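Local coordinates for HAT1-interacting factor 1 (Saccharomyces cerevisiae, PDB 4NQ0), which chaperones histones H3 and H4 as part of the nuclear HAT-B acetyltransferase complex and takes part in chromatin assembly and telomere silencing, at residues A[23-26]-A[27-30]; A[41-44]-A[45-49]; A[237-240]-A[241-244]; A[249-252]-A[253-256]; A[335-338]-A[339-343]. One frame throughout, in Å; residues are numbered along the deposited sequence.

Interaction 1 (A[23-26]-A[27-30]); sequences ERQV and QIAK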
loop_
_atom_site.group_PDB
_atom_site.type_symbol
_atom_site.label_atom_id
_atom_site.label_comp_id
_atom_site.label_asym_id
_atom_site.label_seq_id
_atom_site.Cartn_x
_atom_site.Cartn_y
_atom_site.Cartn_z
ATOM N N GLU A 23 0.128 22.828 0.943
ATOM C CA GLU A 23 1.069 22.241 1.894
ATOM C C GLU A 23 0.601 22.396 3.339
ATOM O O GLU A 23 0.758 21.482 4.135
ATOM C CB GLU A 23 2.481 22.825 1.720
ATOM C CG GLU A 23 3.155 22.454 0.396
ATOM C CD GLU A 23 2.927 20.992 -0.005
ATOM O OE1 GLU A 23 3.251 20.088 0.796
ATOM O OE2 GLU A 23 2.412 20.743 -1.123
ATOM N N ARG A 24 0.000 23.531 3.681
ATOM C CA ARG A 24 -0.505 23.704 5.039
ATOM C C ARG A 24 -1.676 22.753 5.298
ATOM O O ARG A 24 -1.761 22.135 6.358
ATOM C CB ARG A 24 -0.920 25.150 5.287
ATOM C CG ARG A 24 -1.086 25.480 6.773
ATOM C CD ARG A 24 -1.568 26.907 7.001
ATOM N NE ARG A 24 -0.769 27.875 6.253
ATOM C CZ ARG A 24 -1.181 28.565 5.188
ATOM N NH1 ARG A 24 -0.347 29.416 4.602
ATOM N NH2 ARG A 24 -2.415 28.427 4.703
ATOM N N GLN A 25 -2.565 22.619 4.317
ATOM C CA GLN A 25 -3.723 21.722 4.439
ATOM C C GLN A 25 -3.335 20.245 4.618
ATOM O O GLN A 25 -3.958 19.530 5.408
ATOM C CB GLN A 25 -4.652 21.880 3.234
ATOM C CG GLN A 25 -5.290 23.270 3.081
ATOM C CD GLN A 25 -5.617 23.919 4.411
ATOM O OE1 GLN A 25 -6.436 23.413 5.195
ATOM N NE2 GLN A 25 -4.971 25.039 4.681
ATOM N N VAL A 26 -2.317 19.800 3.883
ATOM C CA VAL A 26 -1.744 18.461 4.051
ATOM C C VAL A 26 -1.266 18.250 5.499
ATOM O O VAL A 26 -1.585 17.244 6.120
ATOM C CB VAL A 26 -0.564 18.225 3.067
ATOM C CG1 VAL A 26 0.299 17.022 3.503
ATOM C CG2 VAL A 26 -1.081 18.039 1.655
ATOM N N GLN A 27 -0.526 19.220 6.037
ATOM C CA GLN A 27 -0.036 19.142 7.417
ATOM C C GLN A 27 -1.171 19.092 8.443
ATOM O O GLN A 27 -1.107 18.329 9.418
ATOM C CB GLN A 27 0.917 20.300 7.730
ATOM C CG GLN A 27 2.276 20.172 7.041
ATOM C CD GLN A 27 3.004 18.864 7.385
ATOM O OE1 GLN A 27 3.291 18.572 8.559
ATOM N NE2 GLN A 27 3.289 18.061 6.350
ATOM N N ILE A 28 -2.204 19.901 8.221
ATOM C CA ILE A 28 -3.369 19.891 9.096
ATOM C C ILE A 28 -4.080 18.539 9.004
ATOM O O ILE A 28 -4.428 17.948 10.025
ATOM C CB ILE A 28 -4.345 21.036 8.750
ATOM C CG1 ILE A 28 -3.729 22.392 9.099
ATOM C CG2 ILE A 28 -5.648 20.888 9.506
ATOM C CD1 ILE A 28 -4.505 23.563 8.533
ATOM N N ALA A 29 -4.282 18.052 7.779
ATOM C CA ALA A 29 -4.965 16.789 7.546
ATOM C C ALA A 29 -4.173 15.630 8.152
ATOM O O ALA A 29 -4.747 14.736 8.757
ATOM C CB ALA A 29 -5.171 16.562 6.054
ATOM N N LYS A 30 -2.861 15.667 7.961
ATOM C CA LYS A 30 -1.932 14.704 8.541
ATOM C C LYS A 30 -2.055 14.679 10.067
ATOM O O LYS A 30 -2.150 13.605 10.672
ATOM C CB LYS A 30 -0.507 15.073 8.099
ATOM C CG LYS A 30 0.633 14.237 8.671
ATOM C CD LYS A 30 1.997 14.700 8.119
ATOM C CE LYS A 30 2.183 14.348 6.633
ATOM N NZ LYS A 30 3.271 15.131 5.958
#
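CG of Gln25 (chi1 -63°) and CG1 of Ile28 (chi1 -68°) both stand beside the backbone N, anti to the carbonyl carbon, and the two chains therefore run next to each other in the same direction along one flank of the helix. Beyond CG the glutamine bends while the isoleucine stays extended, which sets OE1 of Gln25 3.9 Å from CD1 of Ile28. This is van der Waals contact against an amide; the polar partner of that oxygen is Arg44 of helix 38-51, which hydrogen-bonds it.

The inner part of Ile28 is the closer fit: its CG1 lies 3.4 Å from O of Arg24, the carbonyl that also receives the N-H of Ile28 at 2.9 Å, so one residue both bonds and covers that oxygen. One residue on, CB of Ala29 sits 3.3 Å from O of Gln25. Lys30 repeats the double use, its N bonding O of Val26 at 2.7 Å and its CB lying 3.1 Å from the same oxygen. The lysine's long chain keeps NZ 4.3 Å from CG1 of Val26, and its ammonium is engaged by a salt bridge to Glu62.

Four successive N-H to C=O bonds, from Gln27 to Glu23 through Lys30 to Val26, give the i to i+4 pattern of a regular alpha-helix. Val26 and Ala29 turn buried side chains to neighbouring helices, Val26 meeting helix 61-77 and Ala29 meeting both 61-77 and 38-51, as befits a helix packed by its buried side into an alpha-helical protein of the TPR type.

Interaction 2 (A[41-44]-A[45-49]); sequences AAKR and CQQTL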
loop_
_atom_site.group_PDB
_atom_site.type_symbol
_atom_site.label_atom_id
_atom_site.label_comp_id
_atom_site.label_asym_id
_atom_site.label_seq_id
_atom_site.Cartn_x
_atom_site.Cartn_y
_atom_site.Cartn_z
ATOM N N ALA A 41 -10.137 14.801 8.938
ATOM C CA ALA A 41 -8.966 14.736 8.043
ATOM C C ALA A 41 -9.409 14.522 6.592
ATOM O O ALA A 41 -8.884 15.153 5.677
ATOM C CB ALA A 41 -8.012 13.631 8.484
ATOM N N ALA A 42 -10.394 13.647 6.396
ATOM C CA ALA A 42 -10.946 13.389 5.067
ATOM C C ALA A 42 -11.605 14.636 4.462
ATOM O O ALA A 42 -11.326 15.003 3.303
ATOM C CB ALA A 42 -11.939 12.242 5.126
ATOM N N LYS A 43 -12.477 15.285 5.237
ATOM C CA LYS A 43 -13.132 16.508 4.776
ATOM C C LYS A 43 -12.102 17.547 4.398
ATOM O O LYS A 43 -12.251 18.246 3.411
ATOM C CB LYS A 43 -14.076 17.095 5.834
ATOM C CG LYS A 43 -15.401 16.358 5.948
ATOM C CD LYS A 43 -16.530 17.224 6.540
ATOM C CE LYS A 43 -16.649 17.113 8.067
ATOM N NZ LYS A 43 -18.089 17.029 8.527
ATOM N N ARG A 44 -11.062 17.647 5.204
ATOM C CA ARG A 44 -10.002 18.610 4.963
ATOM C C ARG A 44 -9.346 18.376 3.601
ATOM O O ARG A 44 -9.065 19.326 2.861
ATOM C CB ARG A 44 -8.946 18.484 6.054
ATOM C CG ARG A 44 -8.070 19.680 6.176
ATOM C CD ARG A 44 -8.652 20.631 7.184
ATOM N NE ARG A 44 -8.047 21.942 7.057
ATOM C CZ ARG A 44 -8.361 22.984 7.812
ATOM N NH1 ARG A 44 -9.272 22.872 8.775
ATOM N NH2 ARG A 44 -7.754 24.142 7.607
ATOM N N CYS A 45 -9.084 17.107 3.292
ATOM C CA CYS A 45 -8.484 16.718 2.010
ATOM C C CYS A 45 -9.467 16.969 0.883
ATOM O O CYS A 45 -9.114 17.554 -0.127
ATOM C CB CYS A 45 -8.091 15.230 2.004
ATOM S SG CYS A 45 -6.722 14.815 3.108
ATOM N N GLN A 46 -10.704 16.511 1.067
ATOM C CA GLN A 46 -11.739 16.659 0.047
ATOM C C GLN A 46 -11.948 18.125 -0.360
ATOM O O GLN A 46 -11.936 18.451 -1.541
ATOM C CB GLN A 46 -13.062 16.059 0.539
ATOM C CG GLN A 46 -14.242 16.292 -0.390
ATOM C CD GLN A 46 -15.211 17.319 0.159
ATOM O OE1 GLN A 46 -15.582 17.258 1.336
ATOM N NE2 GLN A 46 -15.642 18.267 -0.692
ATOM N N GLN A 47 -12.129 18.997 0.626
ATOM C CA GLN A 47 -12.389 20.411 0.352
ATOM C C GLN A 47 -11.171 21.093 -0.260
ATOM O O GLN A 47 -11.307 21.945 -1.123
ATOM C CB GLN A 47 -12.813 21.136 1.625
ATOM C CG GLN A 47 -14.138 20.639 2.190
ATOM C CD GLN A 47 -14.356 21.101 3.602
ATOM O OE1 GLN A 47 -13.746 22.073 4.047
ATOM N NE2 GLN A 47 -15.216 20.404 4.328
ATOM N N THR A 48 -9.975 20.722 0.182
ATOM C CA THR A 48 -8.764 21.260 -0.434
ATOM C C THR A 48 -8.710 20.811 -1.896
ATOM O O THR A 48 -8.474 21.635 -2.777
ATOM C CB THR A 48 -7.480 20.845 0.331
ATOM O OG1 THR A 48 -7.603 21.227 1.708
ATOM C CG2 THR A 48 -6.246 21.516 -0.269
ATOM N N LEU A 49 -8.974 19.524 -2.154
ATOM C CA LEU A 49 -8.909 19.002 -3.520
ATOM C C LEU A 49 -9.959 19.682 -4.429
ATOM O O LEU A 49 -9.650 19.999 -5.565
ATOM C CB LEU A 49 -9.025 17.462 -3.569
ATOM C CG LEU A 49 -7.766 16.659 -3.177
ATOM C CD1 LEU A 49 -8.053 15.189 -2.943
ATOM C CD2 LEU A 49 -6.643 16.812 -4.200
#
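Thr48 grips the carbonyl oxygen of Arg44 twice. Its hydroxyl OG1 donates to O of Arg44 at 2.7 Å, coming in at a C=O...O angle of 159°, whereas its backbone N reaches the same oxygen at 3.2 Å from above the carbonyl plane. The side chain thus takes the more direct approach and the amide the more tilted one. OG1 can do this because it stands beside the backbone N of Thr48 (chi1 -55°), which folds the hydroxyl back over the preceding turn. Replacing Thr48 by a valine would probably leave the Arg44 carbonyl with the longer amide bond as its remaining grip from this residue and put a methyl against a polar oxygen.

One residue earlier in each segment, Lys43 and Gln47 run alongside each other. NE2 of Gln47 lies 3.8 Å from CB of Lys43, a contact of the amide with the aliphatic root of the lysine, and CG of Gln47 covers O of Lys43 at 3.3 Å. That oxygen also accepts the N-H of Gln47 at 2.9 Å.

The next shell ties helix 38-51 to its neighbours. The guanidinium of Arg44 is held by Gln25, and buried Cys45 faces Ala29 on helix 14-34 and Ile66 and Phe67 on helix 61-77, while Lys43 and Gln47 are exposed. Within the helix, NE2 of Gln46 bonds OD2 of Asp50.

Chemically, the extra hydroxyl donor means that the Arg44 carbonyl carries two hydrogen bonds instead of the one usual inside a helix, and the hydroxyl of Thr48 spends its proton on a carbonyl of its own helix.

Interaction 3 (A[237-240]-A[241-244]); sequences DVYI and LMGD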
loop_
_atom_site.group_PDB
_atom_site.type_symbol
_atom_site.label_atom_id
_atom_site.label_comp_id
_atom_site.label_asym_id
_atom_site.label_seq_id
_atom_site.Cartn_x
_atom_site.Cartn_y
_atom_site.Cartn_z
ATOM N N ASP A 237 4.817 1.895 -0.055
ATOM C CA ASP A 237 3.926 2.226 1.067
ATOM C C ASP A 237 2.470 2.273 0.623
ATOM O O ASP A 237 1.577 1.805 1.336
ATOM C CB ASP A 237 4.303 3.582 1.701
ATOM C CG ASP A 237 5.557 3.516 2.560
ATOM O OD1 ASP A 237 6.003 2.407 2.930
ATOM O OD2 ASP A 237 6.096 4.594 2.871
ATOM N N VAL A 238 2.221 2.829 -0.564
ATOM C CA VAL A 238 0.859 2.896 -1.082
ATOM C C VAL A 238 0.317 1.500 -1.362
ATOM O O VAL A 238 -0.860 1.212 -1.068
ATOM C CB VAL A 238 0.759 3.766 -2.339
ATOM C CG1 VAL A 238 -0.630 3.610 -3.006
ATOM C CG2 VAL A 238 1.046 5.227 -1.975
ATOM N N TYR A 239 1.162 0.632 -1.916
ATOM C CA TYR A 239 0.734 -0.732 -2.233
ATOM C C TYR A 239 0.409 -1.509 -0.962
ATOM O O TYR A 239 -0.561 -2.267 -0.942
ATOM C CB TYR A 239 1.768 -1.478 -3.100
ATOM C CG TYR A 239 1.662 -1.184 -4.583
ATOM C CD1 TYR A 239 0.457 -1.338 -5.260
ATOM C CD2 TYR A 239 2.771 -0.775 -5.315
ATOM C CE1 TYR A 239 0.351 -1.080 -6.619
ATOM C CE2 TYR A 239 2.677 -0.511 -6.669
ATOM C CZ TYR A 239 1.470 -0.659 -7.312
ATOM O OH TYR A 239 1.396 -0.397 -8.639
ATOM N N ILE A 240 1.195 -1.319 0.097
ATOM C CA ILE A 240 0.883 -1.926 1.395
ATOM C C ILE A 240 -0.488 -1.460 1.892
ATOM O O ILE A 240 -1.303 -2.272 2.337
ATOM C CB ILE A 240 1.951 -1.620 2.490
ATOM C CG1 ILE A 240 3.318 -2.246 2.153
ATOM C CG2 ILE A 240 1.476 -2.121 3.857
ATOM C CD1 ILE A 240 3.336 -3.784 2.079
ATOM N N LEU A 241 -0.753 -0.163 1.816
ATOM C CA LEU A 241 -2.052 0.371 2.242
ATOM C C LEU A 241 -3.186 -0.207 1.396
ATOM O O LEU A 241 -4.208 -0.601 1.929
ATOM C CB LEU A 241 -2.091 1.902 2.134
ATOM C CG LEU A 241 -2.570 2.721 3.332
ATOM C CD1 LEU A 241 -2.697 4.204 2.898
ATOM C CD2 LEU A 241 -3.886 2.225 3.955
ATOM N N MET A 242 -3.006 -0.235 0.080
ATOM C CA MET A 242 -3.979 -0.871 -0.804
ATOM C C MET A 242 -4.236 -2.309 -0.363
ATOM O O MET A 242 -5.377 -2.728 -0.244
ATOM C CB MET A 242 -3.494 -0.863 -2.245
ATOM C CG MET A 242 -3.601 0.479 -2.921
ATOM S SD MET A 242 -3.039 0.309 -4.607
ATOM C CE MET A 242 -3.551 1.875 -5.283
ATOM N N GLY A 243 -3.163 -3.039 -0.070
ATOM C CA GLY A 243 -3.290 -4.410 0.393
ATOM C C GLY A 243 -4.067 -4.521 1.688
ATOM O O GLY A 243 -4.975 -5.350 1.804
ATOM N N ASP A 244 -3.720 -3.680 2.662
ATOM C CA ASP A 244 -4.402 -3.685 3.957
ATOM C C ASP A 244 -5.896 -3.482 3.767
ATOM O O ASP A 244 -6.701 -4.219 4.324
ATOM C CB ASP A 244 -3.866 -2.586 4.873
ATOM C CG ASP A 244 -2.437 -2.828 5.340
ATOM O OD1 ASP A 244 -1.844 -1.855 5.848
ATOM O OD2 ASP A 244 -1.907 -3.965 5.228
#
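Met242 and Tyr239 form the closely packed side of this helical turn. The two side chains run alongside each other, and SD of Met242 comes 3.9 Å from CD1 of Tyr239. Measured to the ring centroid the sulfur is 5.0 Å away and 60° off the ring normal, which makes an oblique Met-aromatic contact. CG of Met242 beside the backbone N (chi1 -75°) and an extended chain beyond it carry SD back to the tyrosine and place CE 4.1 Å from CG1 of Val238. Leu210 and Leu214 of helix 202-218 press on the methionine, His258 meets the Tyr239 ring with its plane about 15° from it, and Asp180 bonds the phenol hydroxyl.

Gly243 lies in the same buried stretch. Without a side chain it adds no bulk over the carbonyls of Tyr239 and Ile240, and its N-H bonds O of Tyr239 at 2.9 Å.

The partly exposed side holds Asp237, Leu241 and Asp244. OD1 of Asp237 is bonded by Tyr266 and makes a salt bridge to Lys278. OD1 of Asp244 comes 3.9 Å from CG2 of the buried Ile240, and the carboxylate carbon CG of Asp244 rests 3.3 Å from O of Ile240, which takes the N-H of Asp244 at 2.8 Å. OD2 of Asp244 is bonded by the hydroxyl of Tyr259. Changing Asp244 to an alanine would probably leave that hydroxyl without its acceptor and uncover the flank of Ile240 CG2.

Predicted to lie in TPR 2, these residues belong to helix 229-248, whose packing against helices 202-218, 252-266 and 273-290 is characteristic of stacked TPR helices.

Interaction 4 (A[249-252]-A[253-256]); sequences AEMF and SRAI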
loop_
_atom_site.group_PDB
_atom_site.type_symbol
_atom_site.label_atom_id
_atom_site.label_comp_id
_atom_site.label_asym_id
_atom_site.label_seq_id
_atom_site.Cartn_x
_atom_site.Cartn_y
_atom_site.Cartn_z
ATOM N N ALA A 249 -11.357 -5.711 3.273
ATOM C CA ALA A 249 -12.560 -5.890 2.452
ATOM C C ALA A 249 -12.736 -7.326 1.946
ATOM O O ALA A 249 -13.608 -7.577 1.117
ATOM C CB ALA A 249 -12.548 -4.913 1.268
ATOM N N GLU A 250 -11.896 -8.242 2.434
ATOM C CA GLU A 250 -11.923 -9.666 2.087
ATOM C C GLU A 250 -11.557 -9.993 0.635
ATOM O O GLU A 250 -11.846 -11.085 0.149
ATOM C CB GLU A 250 -13.273 -10.296 2.455
ATOM C CG GLU A 250 -13.471 -10.462 3.951
ATOM C CD GLU A 250 -14.791 -11.131 4.278
ATOM O OE1 GLU A 250 -15.849 -10.602 3.873
ATOM O OE2 GLU A 250 -14.765 -12.192 4.932
ATOM N N MET A 251 -10.890 -9.060 -0.040
ATOM C CA MET A 251 -10.343 -9.316 -1.365
ATOM C C MET A 251 -8.899 -9.780 -1.204
ATOM O O MET A 251 -7.960 -9.051 -1.506
ATOM C CB MET A 251 -10.435 -8.055 -2.217
ATOM C CG MET A 251 -11.847 -7.528 -2.303
ATOM S SD MET A 251 -11.982 -6.015 -3.238
ATOM C CE MET A 251 -11.234 -4.871 -2.108
ATOM N N PHE A 252 -8.742 -11.008 -0.732
ATOM C CA PHE A 252 -7.436 -11.541 -0.370
ATOM C C PHE A 252 -6.482 -11.737 -1.545
ATOM O O PHE A 252 -5.291 -11.537 -1.392
ATOM C CB PHE A 252 -7.599 -12.844 0.410
ATOM C CG PHE A 252 -8.236 -12.654 1.762
ATOM C CD1 PHE A 252 -7.477 -12.220 2.842
ATOM C CD2 PHE A 252 -9.586 -12.902 1.951
ATOM C CE1 PHE A 252 -8.051 -12.034 4.090
ATOM C CE2 PHE A 252 -10.171 -12.718 3.193
ATOM C CZ PHE A 252 -9.400 -12.280 4.265
ATOM N N SER A 253 -7.001 -12.099 -2.716
ATOM C CA SER A 253 -6.144 -12.292 -3.894
ATOM C C SER A 253 -5.557 -10.955 -4.354
ATOM O O SER A 253 -4.371 -10.863 -4.661
ATOM C CB SER A 253 -6.919 -12.977 -5.027
ATOM O OG SER A 253 -6.176 -12.966 -6.232
ATOM N N ARG A 254 -6.392 -9.921 -4.389
ATOM C CA ARG A 254 -5.925 -8.581 -4.730
ATOM C C ARG A 254 -4.952 -8.068 -3.675
ATOM O O ARG A 254 -3.924 -7.468 -4.013
ATOM C CB ARG A 254 -7.100 -7.615 -4.914
ATOM C CG ARG A 254 -7.794 -7.755 -6.284
ATOM C CD ARG A 254 -9.108 -6.952 -6.405
ATOM N NE ARG A 254 -8.941 -5.549 -6.018
ATOM C CZ ARG A 254 -9.794 -4.566 -6.319
ATOM N NH1 ARG A 254 -10.897 -4.803 -7.027
ATOM N NH2 ARG A 254 -9.535 -3.328 -5.914
ATOM N N ALA A 255 -5.258 -8.328 -2.405
ATOM C CA ALA A 255 -4.369 -7.939 -1.315
ATOM C C ALA A 255 -2.978 -8.490 -1.525
ATOM O O ALA A 255 -2.003 -7.733 -1.522
ATOM C CB ALA A 255 -4.906 -8.413 0.042
ATOM N N ILE A 256 -2.885 -9.805 -1.708
ATOM C CA ILE A 256 -1.593 -10.474 -1.790
ATOM C C ILE A 256 -0.815 -9.922 -2.974
ATOM O O ILE A 256 0.386 -9.666 -2.867
ATOM C CB ILE A 256 -1.729 -12.012 -1.917
ATOM C CG1 ILE A 256 -2.413 -12.595 -0.683
ATOM C CG2 ILE A 256 -0.355 -12.646 -2.039
ATOM C CD1 ILE A 256 -2.960 -14.027 -0.867
#
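One face of the Arg254 guanidinium is covered by SD of Met251, which stands 4.0 Å above the plane over its centre. The contact lies at the turn between the two helices of the predicted TPR 2 repeat, within the region that binds the H2A-H2B dimer. The sulfur is almost equally far from NE, CZ and NH1, as expected for a sulfur centred over the group; its distance to NH1 of Arg254 is 4.1 Å. NE makes a salt bridge to Glu246 of the preceding helix, which probably helps to fix the rotation of the guanidinium under the methionine. The ring of Phe252 meets Trp292, with their planes at about 40°.

Glu250, with positive phi (67°), is the C-prime residue of the Schellman motif that closes helix 229-248, and Met251 directly afterwards occupies the N-cap position of helix 252-266.

CG of Met251 stands beside the backbone N (chi1 -56°) and the chain is extended from there to SD, so that it runs alongside that of Arg254 in the same direction. Its backbone starts the new helix: N of Ala255 bonds O of Met251 at 2.9 Å, in the carbonyl plane. The following bond, from N of Ile256 to O of Phe252, measures 3.0 Å, and that oxygen is further covered by Ile256 CG1, only 3.1 Å from Phe252 O.

Interaction 5 (A[335-338]-A[339-343]); sequences DDID and EVQEN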
loop_
_atom_site.group_PDB
_atom_site.type_symbol
_atom_site.label_atom_id
_atom_site.label_comp_id
_atom_site.label_asym_id
_atom_site.label_seq_id
_atom_site.Cartn_x
_atom_site.Cartn_y
_atom_site.Cartn_z
ATOM N N ASP A 335 2.258 -21.196 12.549
ATOM C CA ASP A 335 0.839 -21.580 12.597
ATOM C C ASP A 335 0.299 -21.759 11.175
ATOM O O ASP A 335 -0.412 -22.720 10.896
ATOM C CB ASP A 335 -0.011 -20.537 13.316
ATOM C CG ASP A 335 0.447 -20.280 14.732
ATOM O OD1 ASP A 335 1.172 -21.125 15.306
ATOM O OD2 ASP A 335 0.082 -19.213 15.269
ATOM N N ASP A 336 0.669 -20.848 10.277
ATOM C CA ASP A 336 0.218 -20.934 8.886
ATOM C C ASP A 336 0.660 -22.250 8.236
ATOM O O ASP A 336 -0.134 -22.917 7.554
ATOM C CB ASP A 336 0.716 -19.737 8.070
ATOM C CG ASP A 336 0.244 -18.405 8.628
ATOM O OD1 ASP A 336 -0.785 -18.369 9.322
ATOM O OD2 ASP A 336 0.904 -17.384 8.367
ATOM N N ILE A 337 1.918 -22.626 8.469
ATOM C CA ILE A 337 2.462 -23.879 7.958
ATOM C C ILE A 337 1.686 -25.064 8.533
ATOM O O ILE A 337 1.199 -25.917 7.791
ATOM C CB ILE A 337 3.967 -24.018 8.292
ATOM C CG1 ILE A 337 4.781 -23.037 7.447
ATOM C CG2 ILE A 337 4.451 -25.446 8.052
ATOM C CD1 ILE A 337 6.197 -22.846 7.918
ATOM N N ASP A 338 1.550 -25.093 9.856
ATOM C CA ASP A 338 0.755 -26.139 10.526
ATOM C C ASP A 338 -0.645 -26.279 9.925
ATOM O O ASP A 338 -1.039 -27.362 9.531
ATOM C CB ASP A 338 0.642 -25.857 12.022
ATOM C CG ASP A 338 1.989 -25.880 12.724
ATOM O OD1 ASP A 338 2.079 -25.289 13.814
ATOM O OD2 ASP A 338 2.959 -26.468 12.183
ATOM N N GLU A 339 -1.387 -25.181 9.865
ATOM C CA GLU A 339 -2.738 -25.179 9.293
ATOM C C GLU A 339 -2.797 -25.855 7.919
ATOM O O GLU A 339 -3.630 -26.725 7.690
ATOM C CB GLU A 339 -3.265 -23.746 9.191
ATOM C CG GLU A 339 -4.557 -23.572 8.372
ATOM C CD GLU A 339 -5.776 -24.212 9.018
ATOM O OE1 GLU A 339 -5.731 -24.516 10.230
ATOM O OE2 GLU A 339 -6.788 -24.402 8.308
ATOM N N VAL A 340 -1.905 -25.465 7.016
ATOM C CA VAL A 340 -1.897 -26.035 5.670
ATOM C C VAL A 340 -1.439 -27.499 5.660
ATOM O O VAL A 340 -2.065 -28.345 5.013
ATOM C CB VAL A 340 -1.035 -25.190 4.710
ATOM C CG1 VAL A 340 -0.897 -25.871 3.348
ATOM C CG2 VAL A 340 -1.650 -23.809 4.556
ATOM N N GLN A 341 -0.371 -27.812 6.385
ATOM C CA GLN A 341 0.121 -29.192 6.415
ATOM C C GLN A 341 -0.918 -30.180 6.947
ATOM O O GLN A 341 -1.018 -31.296 6.439
ATOM C CB GLN A 341 1.441 -29.314 7.194
ATOM C CG GLN A 341 2.653 -29.538 6.289
ATOM C CD GLN A 341 3.971 -29.054 6.890
ATOM O OE1 GLN A 341 4.158 -29.052 8.105
ATOM N NE2 GLN A 341 4.894 -28.651 6.025
ATOM N N GLU A 342 -1.705 -29.757 7.936
ATOM C CA GLU A 342 -2.665 -30.641 8.599
ATOM C C GLU A 342 -4.034 -30.709 7.913
ATOM O O GLU A 342 -4.640 -31.777 7.865
ATOM C CB GLU A 342 -2.861 -30.212 10.059
ATOM C CG GLU A 342 -1.590 -30.233 10.905
ATOM C CD GLU A 342 -1.188 -31.622 11.386
ATOM O OE1 GLU A 342 0.023 -31.841 11.588
ATOM O OE2 GLU A 342 -2.071 -32.486 11.590
ATOM N N ASN A 343 -4.532 -29.584 7.400
ATOM C CA ASN A 343 -5.898 -29.531 6.865
ATOM C C ASN A 343 -5.978 -29.474 5.344
ATOM O O ASN A 343 -6.703 -30.254 4.726
ATOM C CB ASN A 343 -6.654 -28.339 7.453
ATOM C CG ASN A 343 -6.750 -28.396 8.968
ATOM O OD1 ASN A 343 -6.514 -29.435 9.585
ATOM N ND2 ASN A 343 -7.094 -27.271 9.574
#
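Near its C-terminal end, helix 323-344 carries a side-chain pair one turn apart, Ile337 with Gln341. The two chains lie side by side and point the same way, and the methyl CG2 of Ile337 faces the amide of Gln341, 3.6 Å from OE1 and 3.8 Å from NE2. The nearly equal spacings show the whole amide end resting against the methyl. Gln341 reaches this place through an unusual first torsion of -107° followed by an extended chain. N of Gln341 donates to O of Ile337 at 2.8 Å in a nearly straight bond, with an N-H...O angle of 171°.

The surrounding backbone is alpha-helical: the i to i+4 bonds that begin with N of Glu339 run on through N of Asn343 to O of Glu339, with a wider pi-type turn at 340-343 near the helix end. On the inner face of the helix Val340 packs on Ala298 and Leu302 of helix 298-316 and Ile337 on Phe305, joining this last modelled helix to the preceding one; the carboxylate of buried Asp336 is matched by a salt bridge to Arg291.

The outer side is strongly acidic. CG of Glu342 covers O of Asp338 at 3.2 Å, while the carboxylates of these two residues stay apart, OD2 of Asp338 being 6.2 Å from OE1 of Glu342, where like charges would probably repel mildly. Glu339 bends at its second torsion (chi2 67°) and turns its carboxylate along the helix to Asn343. There ND2 of Asn343 donates to OE2 of Glu339 at 3.2 Å, arriving from above the carboxylate plane.

How the interactions relate
Interactions 1 and 2 lie on consecutive helices, 14-34 and 38-51, with centres 9 Å apart, and they touch: OE1 of Gln25 is 2.8 Å from NH2 of Arg44, a probable hydrogen bond, and CD1 of Ile28 packs 3.4 Å from the same nitrogen. Interactions 3 and 4 form a second pair in the predicted TPR 2, their centres 11 Å apart, where CB of Ala255 meets O of Gly243 at 3.5 Å. Interaction 3 sits at the middle of the chain, about 21 Å between centres from both 1 and 2. Interaction 5 is at the far end, its centre about 46 Å from that of interaction 1 and about 20 Å from that of interaction 4, whose nearest atoms are about 11 Å away.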